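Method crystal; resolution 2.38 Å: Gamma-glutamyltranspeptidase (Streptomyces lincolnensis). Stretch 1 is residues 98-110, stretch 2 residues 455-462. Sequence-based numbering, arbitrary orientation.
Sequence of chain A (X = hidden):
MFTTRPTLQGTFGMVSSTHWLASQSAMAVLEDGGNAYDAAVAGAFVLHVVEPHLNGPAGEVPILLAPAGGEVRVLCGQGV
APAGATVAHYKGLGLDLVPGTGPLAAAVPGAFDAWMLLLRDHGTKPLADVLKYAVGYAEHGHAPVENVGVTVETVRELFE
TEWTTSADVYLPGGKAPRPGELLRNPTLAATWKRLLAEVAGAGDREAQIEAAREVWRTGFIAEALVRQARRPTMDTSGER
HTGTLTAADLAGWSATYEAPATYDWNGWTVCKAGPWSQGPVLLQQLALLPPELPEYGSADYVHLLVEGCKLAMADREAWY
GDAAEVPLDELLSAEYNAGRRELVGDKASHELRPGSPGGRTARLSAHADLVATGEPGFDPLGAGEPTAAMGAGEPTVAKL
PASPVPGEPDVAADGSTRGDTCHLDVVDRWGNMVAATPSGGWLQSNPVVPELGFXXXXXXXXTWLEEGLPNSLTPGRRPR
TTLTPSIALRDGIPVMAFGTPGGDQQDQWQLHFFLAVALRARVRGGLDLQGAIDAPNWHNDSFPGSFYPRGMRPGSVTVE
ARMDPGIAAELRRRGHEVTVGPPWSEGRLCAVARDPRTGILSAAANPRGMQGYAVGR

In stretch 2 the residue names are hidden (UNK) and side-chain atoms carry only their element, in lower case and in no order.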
# COMPACT_ATOMS: atom_id res chain seq x y z
N VAL A 98 5.67 -39.64 -7.77
CA VAL A 98 4.29 -39.27 -7.54
C VAL A 98 3.92 -38.22 -8.59
O VAL A 98 4.70 -37.29 -8.82
CB VAL A 98 4.07 -38.70 -6.13
CG1 VAL A 98 2.64 -38.16 -5.96
CG2 VAL A 98 4.34 -39.77 -5.08
N PRO A 99 2.76 -38.36 -9.23
CA PRO A 99 2.38 -37.38 -10.25
C PRO A 99 2.20 -35.94 -9.73
O PRO A 99 1.81 -35.74 -8.59
CB PRO A 99 1.04 -37.91 -10.78
CG PRO A 99 1.00 -39.35 -10.43
CD PRO A 99 1.82 -39.50 -9.18
N GLY A 100 2.49 -34.97 -10.59
CA GLY A 100 2.27 -33.56 -10.29
C GLY A 100 0.80 -33.19 -10.18
O GLY A 100 0.47 -32.18 -9.54
N THR A 101 -0.07 -33.97 -10.80
CA THR A 101 -1.50 -33.69 -10.83
C THR A 101 -2.34 -34.89 -10.42
O THR A 101 -1.83 -35.98 -10.22
CB THR A 101 -1.89 -33.27 -12.24
OG1 THR A 101 -1.55 -34.32 -13.15
CG2 THR A 101 -1.14 -31.99 -12.65
N GLY A 102 -3.63 -34.67 -10.29
CA GLY A 102 -4.56 -35.77 -10.10
C GLY A 102 -4.71 -36.16 -8.65
O GLY A 102 -3.99 -35.65 -7.80
N PRO A 103 -5.66 -37.08 -8.35
CA PRO A 103 -6.03 -37.45 -6.99
C PRO A 103 -5.03 -38.35 -6.27
O PRO A 103 -5.14 -38.49 -5.05
CB PRO A 103 -7.38 -38.15 -7.17
CG PRO A 103 -7.31 -38.74 -8.53
CD PRO A 103 -6.45 -37.83 -9.35
N LEU A 104 -4.07 -38.95 -6.99
CA LEU A 104 -2.96 -39.68 -6.33
C LEU A 104 -2.00 -38.75 -5.58
O LEU A 104 -1.34 -39.18 -4.64
CB LEU A 104 -2.15 -40.53 -7.32
CG LEU A 104 -2.78 -41.81 -7.88
CD1 LEU A 104 -1.91 -42.33 -9.01
CD2 LEU A 104 -2.95 -42.87 -6.80
N ALA A 105 -1.91 -37.49 -6.01
CA ALA A 105 -1.04 -36.49 -5.36
C ALA A 105 -1.69 -35.81 -4.15
O ALA A 105 -1.00 -35.18 -3.34
CB ALA A 105 -0.59 -35.46 -6.38
N ALA A 106 -3.01 -35.92 -4.01
CA ALA A 106 -3.74 -35.30 -2.89
C ALA A 106 -3.41 -35.90 -1.53
O ALA A 106 -3.60 -37.10 -1.31
CB ALA A 106 -5.25 -35.40 -3.12
N ALA A 107 -2.91 -35.07 -0.62
CA ALA A 107 -2.86 -35.43 0.80
C ALA A 107 -4.23 -35.14 1.38
O ALA A 107 -5.04 -34.47 0.73
CB ALA A 107 -1.79 -34.64 1.51
N VAL A 108 -4.51 -35.62 2.59
CA VAL A 108 -5.77 -35.28 3.27
C VAL A 108 -5.80 -33.75 3.40
O VAL A 108 -4.83 -33.17 3.84
CB VAL A 108 -5.87 -35.92 4.69
CG1 VAL A 108 -7.12 -35.43 5.42
CG2 VAL A 108 -5.88 -37.43 4.62
N PRO A 109 -6.90 -33.09 2.98
CA PRO A 109 -6.92 -31.63 3.11
C PRO A 109 -6.80 -31.16 4.56
O PRO A 109 -7.56 -31.61 5.41
CB PRO A 109 -8.27 -31.24 2.53
CG PRO A 109 -8.57 -32.31 1.54
CD PRO A 109 -7.98 -33.58 2.10
N GLY A 110 -5.82 -30.29 4.83
CA GLY A 110 -5.49 -29.89 6.20
C GLY A 110 -5.77 -28.45 6.59
O GLY A 110 -5.91 -28.13 7.78
N UNK A 455 -10.83 -27.84 -6.20
CA UNK A 455 -10.20 -29.15 -6.28
C UNK A 455 -9.44 -29.59 -5.03
O UNK A 455 -9.20 -28.82 -4.11
c UNK A 455 -8.79 -27.53 -7.33
c UNK A 455 -9.90 -26.78 -6.65
c UNK A 455 -9.20 -28.96 -7.43
N UNK A 456 -9.04 -30.86 -5.05
CA UNK A 456 -8.09 -31.42 -4.10
C UNK A 456 -6.65 -30.97 -4.37
O UNK A 456 -6.29 -30.52 -5.48
c UNK A 456 -9.39 -33.57 -3.47
c UNK A 456 -8.16 -32.95 -4.14
c UNK A 456 -9.66 -34.96 -4.02
c UNK A 456 -9.21 -33.63 -1.96
N UNK A 457 -5.82 -31.14 -3.34
CA UNK A 457 -4.43 -30.72 -3.37
C UNK A 457 -3.53 -31.70 -4.10
O UNK A 457 -4.00 -32.66 -4.69
N UNK A 458 -2.23 -31.42 -4.06
CA UNK A 458 -1.23 -32.24 -4.75
C UNK A 458 0.10 -32.34 -3.98
O UNK A 458 1.17 -32.44 -4.59
c UNK A 458 -0.92 -31.65 -6.13
c UNK A 458 -2.15 -31.70 -7.05
o UNK A 458 -0.47 -30.30 -5.99
N UNK A 459 0.03 -32.34 -2.64
CA UNK A 459 1.25 -32.22 -1.83
C UNK A 459 2.04 -33.52 -1.71
O UNK A 459 3.25 -33.49 -1.50
n UNK A 459 3.32 -27.30 -1.56
c UNK A 459 2.80 -29.85 -0.36
c UNK A 459 2.16 -31.06 0.31
n UNK A 459 1.83 -28.78 -0.59
c UNK A 459 0.96 -31.64 -0.45
n UNK A 459 1.11 -26.72 -1.31
c UNK A 459 2.10 -27.60 -1.15
N UNK A 460 1.37 -34.67 -1.87
CA UNK A 460 2.08 -35.96 -1.90
C UNK A 460 3.12 -36.06 -3.01
O UNK A 460 3.97 -36.94 -2.97
c UNK A 460 0.07 -37.23 -0.86
c UNK A 460 0.75 -37.31 0.49
c UNK A 460 -0.83 -38.44 -1.04
c UNK A 460 1.10 -37.14 -1.99
N UNK A 461 3.07 -35.15 -3.97
CA UNK A 461 4.09 -35.08 -5.02
C UNK A 461 5.51 -34.91 -4.50
O UNK A 461 6.46 -35.24 -5.21
c UNK A 461 3.83 -31.61 -6.77
c UNK A 461 3.76 -33.98 -6.03
o UNK A 461 4.57 -31.46 -7.75
c UNK A 461 4.17 -32.57 -5.67
n UNK A 461 2.68 -30.95 -6.64
N UNK A 462 5.65 -34.40 -3.28
CA UNK A 462 6.94 -34.13 -2.67
C UNK A 462 7.58 -35.31 -1.95
O UNK A 462 8.76 -35.26 -1.61
c UNK A 462 5.91 -29.06 -2.82
c UNK A 462 6.78 -32.94 -1.72
c UNK A 462 6.12 -31.74 -2.39
s UNK A 462 6.44 -30.18 -1.55
O HOH W 1 0.75 -29.87 -8.21
O HOH W 2 -2.59 -32.12 -0.77
O HOH W 3 -5.43 -31.95 -0.34

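Position 455 carries three carbons that close a ring onto the backbone N, which identifies Pro 455. It makes no contact with residues 98-110.

Position 456 has four carbons, forked at the second. Its CB points toward stretch 1 and lies 3.9 Å from CB of Ala 106, while one terminal carbon packs 3.8 Å from CG of Pro 109. This is Leu 456, with chi1 m and chi2 t, and CD2 is the atom at Pro 109.

Position 457 has no side-chain atoms, and its O approaches CA of Ala 106 at 3.2 Å, a CA-H...O contact with an angle of 122° at H. It is Gly 457. An ideal CB would have room, so the neighbours do not by themselves demand glycine.

At position 458, one carbon bears an oxygen and a carbon. The CA-to-CB bond points away overall, yet CB is 3.8 Å from CB of Ala 105, and the terminal carbon lies 3.6 Å from O of Gly 100. This is the pattern of Thr 458, and that carbon is CG2.

Position 459 shows three carbons, a nitrogen, then a carbon carrying two more nitrogens: a guanidinium group, hence Arg 459. The side chain leaves sideways and its end leads away, to hydrogen bonds elsewhere in the structure.

Position 460 again has four carbons forked at the second. One terminal carbon reaches 3.1 Å from O of Ala 106, and the other lies 3.8 Å from CB of Ala 107. This is Leu 460 (m, t), these carbons being CD1 and CD2 respectively. It has the largest area covered by stretch 1, 89 Å².

Position 461 has three carbons, the third holding one oxygen and one nitrogen, and its CA lies 3.5 Å from CG1 of Val 98. It is Gln 461, whose NE2 donates to O of Thr 458 at 3.0 Å.

Position 462 is an unbranched run of two carbons, sulfur and carbon, pointing away and without contact: Met 462.

The contact centres on O of Ala 105, which accepts the direct hydrogen bond from N of Leu 460 at 2.8 Å and 138°. N of Arg 459 is also near O of Ala 105, at 3.1 Å, but its angle is poor. Around this anchor, leucine carbons pack against small apolar side chains. Water extends the polar link: water 1 donates to O of Gly 100 (2.7 Å) and accepts from NE2 of Gln 461 (2.7 Å), while water 2 accepts from N of Ala 107 (3.0 Å) and N of Arg 459 (3.2 Å).

Stretch 2 455-462: PLGTRLQM
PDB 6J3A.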